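Local coordinates for hydroxyglutarate synthase (Pseudomonas putida, PDB 6W1G), which catalyses the oxygen-dependent decarboxylation and hydroxylation of 2-oxoadipate to D-2-hydroxyglutarate, using iron(II), in D-lysine catabolism, at residues Ser39-Asn42 with Gln43-Ala47; Pro50-Ala53 with Glu54-Trp58; Arg211-Ala214 with Asp215-Phe219; Leu232-Asp235 with Ala236-Leu239. All coordinates share one frame; numbering follows the deposited sequence.

All four contacts are local, each within a helix or at one of its ends. Along the chain they come in the order 1, 2, 3, 4. Contacts 1 and 2 lie on the successive helices 29-48 and 50-59, with centres about 12 Å apart. Contact 4, at the start of helix 234-240, returns to this region, its centre about 10 Å from that of contact 1. Leu-232 touches both Met-46 and Leu-56, so contacts 1, 2 and 4 form one packed cluster. Contact 3, on helix 211-217, stands apart, its centre about 38 Å from that of contact 1. Contacts 3 and 4 lie on helices before and after strand 226-229, which carries the metal ligand His-226.

Contact 1: residues Ser39-Asn42 with Gln43-Ala47; sequences SEIN and QQVMA
Ile-41 and Gln-44 meet one turn apart on helix 29-48, within the continuous run from Ser-39 to Ala-47. The backbone bonds are regular i to i+4 helix bonds. Gln-43 N donates to Ser-39 O at 3.1 Å, and Gln-44 N to Glu-40 O at 3.0 Å. Val-45 N and Met-46 N do the same to Ile-41 O and Asn-42 O.

One water adds a polar link. It donates to Ile-41 O at 3.1 Å and accepts from Gln-44 NE2 at 2.7 Å. Ile-41 O is thus gripped twice, by Val-45 N and by the water. Gln-44 has CG anti to its backbone N (chi1 179°) and runs on extended. This carries NE2 past the end of Ile-41, where it lies 3.9 Å from CD1. Gln-44 OE1 has a weak hydrogen bond with Gln-48 NE2.

The apolar pair is looser: Ile-41 CG2 and Val-45 CG2 are 4.5 Å apart. Separately, a methyl meets a carbonyl oxygen. Met-46 bends at its last torsion (chi3 -60°), which folds its CE back to 3.5 Å from Asn-42 O. Val-45 and Met-46 also reach helix 50-59, at Val-52 and Leu-56.

The Asn-42 amide turns away from this run. OD1 accepts from Leu-232 N and Thr-231 OG1, and ND2 donates to Arg-230 O. Both ends of a buried amide are therefore satisfied, and its rotation is probably fixed. The chemistry is that of a helix with two uses: Gln-44 serves a water, while Asn-42 ties the helix to the chain that follows strand 226-229.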
loop_
_atom_site.group_PDB
_atom_site.type_symbol
_atom_site.label_atom_id
_atom_site.label_comp_id
_atom_site.label_asym_id
_atom_site.label_seq_id
_atom_site.Cartn_x
_atom_site.Cartn_y
_atom_site.Cartn_z
ATOM N N SER A 39 -6.263 -2.221 16.847
ATOM C CA SER A 39 -7.678 -2.067 17.145
ATOM C C SER A 39 -7.882 -1.144 18.344
ATOM O O SER A 39 -8.772 -0.292 18.343
ATOM C CB SER A 39 -8.295 -3.432 17.416
ATOM O OG SER A 39 -9.659 -3.303 17.746
ATOM N N GLU A 40 -7.062 -1.311 19.381
ATOM C CA GLU A 40 -7.192 -0.467 20.567
ATOM C C GLU A 40 -6.872 0.986 20.256
ATOM O O GLU A 40 -7.605 1.898 20.673
ATOM C CB GLU A 40 -6.221 -0.987 21.625
ATOM C CG GLU A 40 -6.267 -0.288 22.957
ATOM C CD GLU A 40 -5.416 -0.986 24.018
ATOM O OE1 GLU A 40 -4.186 -1.094 23.829
ATOM O OE2 GLU A 40 -5.981 -1.436 25.034
ATOM N N ILE A 41 -5.768 1.233 19.563
ATOM C CA ILE A 41 -5.407 2.605 19.196
ATOM C C ILE A 41 -6.491 3.270 18.353
ATOM O O ILE A 41 -6.842 4.446 18.570
ATOM C CB ILE A 41 -4.046 2.661 18.495
ATOM C CG1 ILE A 41 -2.916 2.362 19.477
ATOM C CG2 ILE A 41 -3.799 3.976 17.759
ATOM C CD1 ILE A 41 -2.729 3.380 20.551
ATOM N N ASN A 42 -7.029 2.543 17.360
ATOM C CA ASN A 42 -8.007 3.135 16.455
ATOM C C ASN A 42 -9.281 3.478 17.204
ATOM O O ASN A 42 -9.864 4.536 16.989
ATOM C CB ASN A 42 -8.306 2.153 15.343
ATOM C CG ASN A 42 -7.158 2.037 14.339
ATOM O OD1 ASN A 42 -6.124 2.700 14.475
ATOM N ND2 ASN A 42 -7.347 1.221 13.325
ATOM N N GLN A 43 -9.679 2.617 18.133
ATOM C CA GLN A 43 -10.860 2.905 18.928
ATOM C C GLN A 43 -10.655 4.135 19.793
ATOM O O GLN A 43 -11.568 4.954 19.944
ATOM C CB GLN A 43 -11.150 1.699 19.809
ATOM C CG GLN A 43 -11.917 0.580 19.126
ATOM C CD GLN A 43 -12.793 -0.251 20.066
ATOM O OE1 GLN A 43 -12.760 -0.104 21.293
ATOM N NE2 GLN A 43 -13.588 -1.140 19.476
ATOM N N GLN A 44 -9.474 4.273 20.393
ATOM C CA GLN A 44 -9.170 5.451 21.196
ATOM C C GLN A 44 -9.230 6.719 20.356
ATOM O O GLN A 44 -9.785 7.725 20.791
ATOM C CB GLN A 44 -7.788 5.286 21.809
ATOM C CG GLN A 44 -7.283 6.460 22.668
ATOM C CD GLN A 44 -6.016 6.117 23.435
ATOM O OE1 GLN A 44 -5.923 6.351 24.646
ATOM N NE2 GLN A 44 -5.027 5.571 22.733
ATOM N N VAL A 45 -8.657 6.703 19.150
ATOM C CA VAL A 45 -8.686 7.908 18.332
ATOM C C VAL A 45 -10.124 8.294 18.024
ATOM O O VAL A 45 -10.507 9.464 18.123
ATOM C CB VAL A 45 -7.897 7.696 17.026
ATOM C CG1 VAL A 45 -8.235 8.801 16.057
ATOM C CG2 VAL A 45 -6.383 7.597 17.291
ATOM N N MET A 46 -10.931 7.316 17.635
ATOM C CA MET A 46 -12.299 7.669 17.252
ATOM C C MET A 46 -13.079 8.207 18.439
ATOM O O MET A 46 -13.913 9.100 18.273
ATOM C CB MET A 46 -12.984 6.510 16.541
ATOM C CG MET A 46 -12.453 6.396 15.080
ATOM S SD MET A 46 -13.074 5.076 14.099
ATOM C CE MET A 46 -12.593 3.627 15.033
ATOM N N ALA A 47 -12.788 7.709 19.634
ATOM C CA ALA A 47 -13.515 8.171 20.814
ATOM C C ALA A 47 -13.041 9.550 21.244
ATOM O O ALA A 47 -13.829 10.353 21.765
ATOM C CB ALA A 47 -13.268 7.196 21.961
HETATM O O HOH W 1 -4.767 6.095 20.141
#

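Contact 2: residues Pro50-Ala53 with Glu54-Trp58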
loop_
_atom_site.group_PDB
_atom_site.type_symbol
_atom_site.label_atom_id
_atom_site.label_comp_id
_atom_site.label_asym_id
_atom_site.label_seq_id
_atom_site.Cartn_x
_atom_site.Cartn_y
_atom_site.Cartn_z
ATOM N N PRO A 50 -13.519 13.583 17.709
ATOM C CA PRO A 50 -14.747 13.556 16.909
ATOM C C PRO A 50 -14.561 14.000 15.480
ATOM O O PRO A 50 -15.297 13.535 14.606
ATOM C CB PRO A 50 -15.676 14.507 17.677
ATOM C CG PRO A 50 -15.199 14.429 19.089
ATOM C CD PRO A 50 -13.716 14.224 19.033
ATOM N N GLU A 51 -13.593 14.871 15.193
ATOM C CA GLU A 51 -13.392 15.283 13.809
ATOM C C GLU A 51 -12.861 14.142 12.958
ATOM O O GLU A 51 -13.212 14.044 11.779
ATOM C CB GLU A 51 -12.444 16.468 13.725
ATOM C CG GLU A 51 -12.707 17.386 12.556
ATOM C CD GLU A 51 -12.002 18.726 12.718
ATOM O OE1 GLU A 51 -10.773 18.692 12.889
ATOM O OE2 GLU A 51 -12.654 19.794 12.692
ATOM N N VAL A 52 -12.009 13.280 13.536
ATOM C CA VAL A 52 -11.537 12.089 12.833
ATOM C C VAL A 52 -12.683 11.116 12.613
ATOM O O VAL A 52 -12.877 10.589 11.511
ATOM C CB VAL A 52 -10.344 11.447 13.554
ATOM C CG1 VAL A 52 -9.998 10.126 12.906
ATOM C CG2 VAL A 52 -9.155 12.426 13.545
ATOM N N ALA A 53 -13.474 10.851 13.658
ATOM C CA ALA A 53 -14.631 9.986 13.506
ATOM C C ALA A 53 -15.551 10.491 12.390
ATOM O O ALA A 53 -16.037 9.699 11.593
ATOM C CB ALA A 53 -15.382 9.856 14.827
ATOM N N GLU A 54 -15.811 11.796 12.360
ATOM C CA GLU A 54 -16.671 12.344 11.316
ATOM C C GLU A 54 -16.041 12.190 9.947
ATOM O O GLU A 54 -16.733 11.841 8.998
ATOM C CB GLU A 54 -16.950 13.812 11.600
ATOM C CG GLU A 54 -18.249 14.011 12.405
ATOM C CD GLU A 54 -19.506 13.419 11.719
ATOM O OE1 GLU A 54 -20.029 14.024 10.739
ATOM O OE2 GLU A 54 -19.967 12.328 12.125
ATOM N N ALA A 55 -14.745 12.478 9.810
ATOM C CA ALA A 55 -14.079 12.337 8.528
ATOM C C ALA A 55 -14.256 10.931 7.977
ATOM O O ALA A 55 -14.572 10.739 6.792
ATOM C CB ALA A 55 -12.607 12.727 8.640
ATOM N N LEU A 56 -14.033 9.930 8.838
ATOM C CA LEU A 56 -14.129 8.557 8.386
ATOM C C LEU A 56 -15.562 8.149 8.080
ATOM O O LEU A 56 -15.801 7.280 7.223
ATOM C CB LEU A 56 -13.508 7.633 9.441
ATOM C CG LEU A 56 -12.046 7.851 9.757
ATOM C CD1 LEU A 56 -11.661 7.153 11.024
ATOM C CD2 LEU A 56 -11.150 7.361 8.608
ATOM N N ARG A 57 -16.543 8.762 8.738
ATOM C CA ARG A 57 -17.935 8.528 8.393
ATOM C C ARG A 57 -18.286 9.135 7.031
ATOM O O ARG A 57 -18.857 8.449 6.188
ATOM C CB ARG A 57 -18.850 9.123 9.474
ATOM C CG ARG A 57 -20.301 8.884 9.210
ATOM C CD ARG A 57 -21.254 9.624 10.129
ATOM N NE ARG A 57 -21.248 11.067 9.963
ATOM C CZ ARG A 57 -21.879 11.724 8.997
ATOM N NH1 ARG A 57 -22.581 11.088 8.052
ATOM N NH2 ARG A 57 -21.799 13.036 8.982
ATOM N N TRP A 58 -17.894 10.389 6.787
ATOM C CA TRP A 58 -18.213 11.031 5.514
ATOM C C TRP A 58 -17.725 10.185 4.363
ATOM O O TRP A 58 -18.413 10.043 3.350
ATOM C CB TRP A 58 -17.596 12.426 5.403
ATOM C CG TRP A 58 -18.341 13.474 6.141
ATOM C CD1 TRP A 58 -17.957 14.123 7.261
ATOM C CD2 TRP A 58 -19.625 14.028 5.788
ATOM N NE1 TRP A 58 -18.909 15.049 7.669
ATOM C CE2 TRP A 58 -19.945 14.982 6.771
ATOM C CE3 TRP A 58 -20.524 13.798 4.749
ATOM C CZ2 TRP A 58 -21.141 15.719 6.731
ATOM C CZ3 TRP A 58 -21.698 14.522 4.712
ATOM C CH2 TRP A 58 -21.987 15.447 5.690
#
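Val-52 and Leu-56 lie side by side and point the same way on helix 50-59. This is its tightly packed side. Val-52 CG1 and Leu-56 CD1 are 3.9 Å apart. Leu-56 CG is anti to its own carbonyl carbon (chi1 -61°), which sets it 3.4 Å from Val-52 O. The same carbonyl accepts from Leu-56 N at 3.0 Å, nearly along the C=O axis. Glu-54 N, Ala-55 N and Arg-57 N bond in the same i to i+4 pattern to Pro-50, Glu-51 and Ala-53.

The more exposed side is polar. There Arg-57 grips Glu-54 side-on with two nitrogens, three residues along. Arg-57 NH2 donates to Glu-54 OE1 at 2.7 Å, on the syn lone pair, and Arg-57 NE to Glu-54 OE2 at 2.8 Å. The carboxylate carbon sits at the edge of the guanidinium, in its plane. Arg-57 bends at chi3 (67°) to make this grip. Its NH2 also lies 3.4 Å above one face of the Trp-58 ring, offset toward the rim. An alanine in place of Glu-54 would probably leave the Arg-57 guanidinium without its paired charge and less firmly held.

The apolar side faces helix 29-48, and Leu-56 also meets helix 61-64 and Leu-232. Ala-55 touches Glu-392 of strand 389-393, where Trp-58 stacks on the ring of His-390.

Contact 3: residues Arg211-Ala214 with Asp215-Phe219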
loop_
_atom_site.group_PDB
_atom_site.type_symbol
_atom_site.label_atom_id
_atom_site.label_comp_id
_atom_site.label_asym_id
_atom_site.label_seq_id
_atom_site.Cartn_x
_atom_site.Cartn_y
_atom_site.Cartn_z
ATOM N N ARG A 211 20.964 -9.111 0.391
ATOM C CA ARG A 211 20.029 -9.937 1.144
ATOM C C ARG A 211 18.764 -10.191 0.346
ATOM O O ARG A 211 18.168 -11.267 0.445
ATOM C CB ARG A 211 19.685 -9.286 2.482
ATOM C CG ARG A 211 19.062 -7.909 2.373
ATOM C CD ARG A 211 19.575 -6.965 3.472
ATOM N NE ARG A 211 19.226 -7.409 4.819
ATOM C CZ ARG A 211 18.447 -6.741 5.672
ATOM N NH1 ARG A 211 18.202 -7.253 6.874
ATOM N NH2 ARG A 211 17.925 -5.568 5.344
ATOM N N LEU A 212 18.344 -9.221 -0.467
ATOM C CA LEU A 212 17.125 -9.378 -1.248
ATOM C C LEU A 212 17.270 -10.448 -2.323
ATOM O O LEU A 212 16.311 -11.161 -2.628
ATOM C CB LEU A 212 16.751 -8.038 -1.868
ATOM C CG LEU A 212 15.346 -7.968 -2.447
ATOM C CD1 LEU A 212 14.783 -6.574 -2.340
ATOM C CD2 LEU A 212 15.383 -8.439 -3.895
ATOM N N ILE A 213 18.462 -10.600 -2.886
ATOM C CA ILE A 213 18.655 -11.639 -3.890
ATOM C C ILE A 213 18.445 -13.018 -3.283
ATOM O O ILE A 213 17.809 -13.879 -3.891
ATOM C CB ILE A 213 20.037 -11.473 -4.549
ATOM C CG1 ILE A 213 20.077 -10.141 -5.315
ATOM C CG2 ILE A 213 20.366 -12.637 -5.449
ATOM C CD1 ILE A 213 21.460 -9.737 -5.773
ATOM N N ALA A 214 18.976 -13.254 -2.074
ATOM C CA ALA A 214 18.742 -14.537 -1.424
ATOM C C ALA A 214 17.264 -14.733 -1.073
ATOM O O ALA A 214 16.714 -15.826 -1.263
ATOM C CB ALA A 214 19.607 -14.673 -0.178
ATOM N N ASP A 215 16.613 -13.702 -0.542
ATOM C CA ASP A 215 15.213 -13.819 -0.168
ATOM C C ASP A 215 14.348 -14.270 -1.347
ATOM O O ASP A 215 13.387 -15.023 -1.155
ATOM C CB ASP A 215 14.709 -12.500 0.431
ATOM C CG ASP A 215 13.271 -12.586 0.903
ATOM O OD1 ASP A 215 13.011 -13.315 1.885
ATOM O OD2 ASP A 215 12.402 -11.944 0.283
ATOM N N VAL A 216 14.672 -13.812 -2.559
ATOM C CA VAL A 216 13.920 -14.187 -3.755
ATOM C C VAL A 216 14.383 -15.535 -4.290
ATOM O O VAL A 216 13.594 -16.455 -4.514
ATOM C CB VAL A 216 14.047 -13.081 -4.823
ATOM C CG1 VAL A 216 13.397 -13.511 -6.141
ATOM C CG2 VAL A 216 13.402 -11.792 -4.321
ATOM N N VAL A 217 15.682 -15.682 -4.514
ATOM C CA VAL A 217 16.157 -16.832 -5.261
ATOM C C VAL A 217 16.149 -18.097 -4.413
ATOM O O VAL A 217 15.913 -19.200 -4.928
ATOM C CB VAL A 217 17.575 -16.547 -5.795
ATOM C CG1 VAL A 217 18.135 -17.764 -6.475
ATOM C CG2 VAL A 217 17.561 -15.378 -6.744
ATOM N N ALA A 218 16.415 -17.975 -3.120
ATOM C CA ALA A 218 16.640 -19.162 -2.311
ATOM C C ALA A 218 15.365 -19.889 -1.877
ATOM O O ALA A 218 15.460 -20.996 -1.361
ATOM C CB ALA A 218 17.446 -18.837 -1.049
ATOM N N PHE A 219 14.193 -19.297 -2.054
ATOM C CA PHE A 219 12.955 -19.864 -1.539
ATOM C C PHE A 219 12.049 -20.299 -2.680
ATOM O O PHE A 219 12.225 -19.902 -3.844
ATOM C CB PHE A 219 12.243 -18.868 -0.613
ATOM C CG PHE A 219 13.038 -18.550 0.629
ATOM C CD1 PHE A 219 13.996 -17.562 0.611
ATOM C CD2 PHE A 219 12.860 -19.277 1.793
ATOM C CE1 PHE A 219 14.743 -17.283 1.740
ATOM C CE2 PHE A 219 13.618 -19.001 2.920
ATOM C CZ PHE A 219 14.545 -18.008 2.893
#
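Contacts three to five residues apart, with Leu-212 on Val-216 and Ile-213 on Val-217, hold together the short helix 211-217 and the turn after it. This mostly buried run packs against strand 127-133 of the mixed five-stranded sheet and against helices 141-153 and 200-209.

The apolar pairs lie side by side and point the same way. Leu-212 CD2 is 3.9 Å from Val-216 CG2, and Ile-213 CG2 is 4.1 Å from Val-217 CG2. The CG2 of each valine is anti to its own carbonyl carbon, with CG1 anti to the backbone N (chi1 174° and 175°). This turns CG2 back along the helix toward the preceding turn. Val-217 CG2 comes to 3.2 Å from Ile-213 O, a snug fit. Leu-212, Ile-213 and Val-216 all reach Leu-133 on the strand.

Backbone bonds run from Asp-215 N to Arg-211 O and onward to Ala-218 N. The last one joins Ala-218 N to Ala-214 O at 2.9 Å. The Phe-219 ring presents its edge to Ala-214 O, which lies near the ring plane, 3.7 Å from Phe-219 CD1.

With chi1 at -177°, the Asp-215 carboxylate swings out from the helix. OD1 accepts from His-223 NE2, and OD2 forms a salt bridge with Arg-74. Arg-74 binds 2-oxoadipate and is inferred to be important for specificity. The chemistry thus joins an apolar helix face, packed on the sheet, to an acid that probably helps position a substrate-binding arginine as a second-shell residue.

Contact 4: residues Leu232-Asp235 with Ala236-Leu239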
loop_
_atom_site.group_PDB
_atom_site.type_symbol
_atom_site.label_atom_id
_atom_site.label_comp_id
_atom_site.label_asym_id
_atom_site.label_seq_id
_atom_site.Cartn_x
_atom_site.Cartn_y
_atom_site.Cartn_z
ATOM N N LEU A 232 -4.920 4.629 12.813
ATOM C CA LEU A 232 -5.250 6.051 12.782
ATOM C C LEU A 232 -4.208 6.925 13.487
ATOM O O LEU A 232 -4.277 8.132 13.396
ATOM C CB LEU A 232 -6.617 6.283 13.432
ATOM C CG LEU A 232 -7.775 5.603 12.717
ATOM C CD1 LEU A 232 -9.086 5.867 13.466
ATOM C CD2 LEU A 232 -7.887 6.025 11.261
ATOM N N ASP A 233 -3.239 6.357 14.211
ATOM C CA ASP A 233 -2.268 7.198 14.936
ATOM C C ASP A 233 -0.966 6.428 15.136
ATOM O O ASP A 233 -0.829 5.659 16.083
ATOM C CB ASP A 233 -2.846 7.672 16.273
ATOM C CG ASP A 233 -1.945 8.674 16.954
ATOM O OD1 ASP A 233 -0.751 8.797 16.600
ATOM O OD2 ASP A 233 -2.415 9.365 17.902
ATOM N N ILE A 234 -0.013 6.633 14.225
ATOM C CA ILE A 234 1.235 5.888 14.302
ATOM C C ILE A 234 2.071 6.336 15.489
ATOM O O ILE A 234 2.869 5.559 16.010
ATOM C CB ILE A 234 1.997 5.980 12.967
ATOM C CG1 ILE A 234 3.035 4.858 12.869
ATOM C CG2 ILE A 234 2.679 7.311 12.819
ATOM C CD1 ILE A 234 3.633 4.746 11.526
ATOM N N ASP A 235 1.926 7.589 15.935
ATOM C CA ASP A 235 2.688 7.982 17.115
ATOM C C ASP A 235 2.217 7.205 18.332
ATOM O O ASP A 235 3.015 6.750 19.154
ATOM C CB ASP A 235 2.509 9.469 17.393
ATOM C CG ASP A 235 3.102 10.370 16.313
ATOM O OD1 ASP A 235 4.153 10.042 15.778
ATOM O OD2 ASP A 235 2.514 11.423 16.012
ATOM N N ALA A 236 0.910 7.059 18.466
ATOM C CA ALA A 236 0.335 6.312 19.564
ATOM C C ALA A 236 0.730 4.852 19.494
ATOM O O ALA A 236 1.026 4.233 20.524
ATOM C CB ALA A 236 -1.177 6.480 19.594
ATOM N N ILE A 237 0.727 4.262 18.303
ATOM C CA ILE A 237 1.078 2.855 18.276
ATOM C C ILE A 237 2.551 2.678 18.660
ATOM O O ILE A 237 2.897 1.708 19.320
ATOM C CB ILE A 237 0.682 2.199 16.941
ATOM C CG1 ILE A 237 0.429 0.735 17.221
ATOM C CG2 ILE A 237 1.694 2.522 15.912
ATOM C CD1 ILE A 237 -0.407 0.115 16.200
ATOM N N GLN A 238 3.433 3.588 18.229
ATOM C CA GLN A 238 4.851 3.481 18.585
ATOM C C GLN A 238 5.042 3.506 20.094
ATOM O O GLN A 238 5.928 2.820 20.602
ATOM C CB GLN A 238 5.672 4.596 17.947
ATOM C CG GLN A 238 6.027 4.354 16.513
ATOM C CD GLN A 238 7.058 5.336 16.020
ATOM O OE1 GLN A 238 6.794 6.531 15.917
ATOM N NE2 GLN A 238 8.249 4.845 15.739
ATOM N N LEU A 239 4.212 4.264 20.809
ATOM C CA LEU A 239 4.297 4.318 22.251
ATOM C C LEU A 239 3.825 3.025 22.912
ATOM O O LEU A 239 4.197 2.745 24.054
ATOM C CB LEU A 239 3.503 5.461 22.864
ATOM C CG LEU A 239 4.140 6.810 22.791
ATOM C CD1 LEU A 239 3.140 7.867 23.304
ATOM C CD2 LEU A 239 5.406 6.877 23.632
HETATM O O HOH W 2 6.223 8.933 16.992
#
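Asp-233 caps helix 234-240 by accepting from Ala-236 N with its side chain. It is the N-cap residue. Its CG stands opposite the backbone N (chi1 -173°), which brings OD1 to 3.0 Å from Ala-236 N. The N-H points well at OD1 (165°) but meets it from above the carboxylate plane. The flat group also lies against the methyl of Ala-236: Asp-233 CG lies 3.5 Å from Ala-236 CB. A leucine in place of Asp-233 would probably leave Ala-236 N without its capping acceptor and the first turn less firmly fixed. The backbone O of Asp-233 accepts from Ile-237 N, in the carbonyl plane.

Ile-237 has two conformers, so its side-chain contacts are less certain. In one of them Ile-234 CG1 lies 4.1 Å from Ile-237 CG2, and the two side chains cross at a slant. The same Ile-237 CG2 is then 3.3 Å from Ile-234 O.

Asp-235 carries CG beside its backbone N (chi1 -66°), and from there OD1 reaches a water that donates to it at 2.6 Å. In one of the two conformers of Gln-238, a less certain contact, this water also donates to Gln-238 OE1 at 2.7 Å. The Asp-235 carboxylate is held further by Thr-257, at OD2, and by a salt bridge from OD1 to Arg-265.

Helix 234-240 meets helix 29-48 through Ala-236 and Ile-237, and strand 264-275 through Ile-234 and Gln-238.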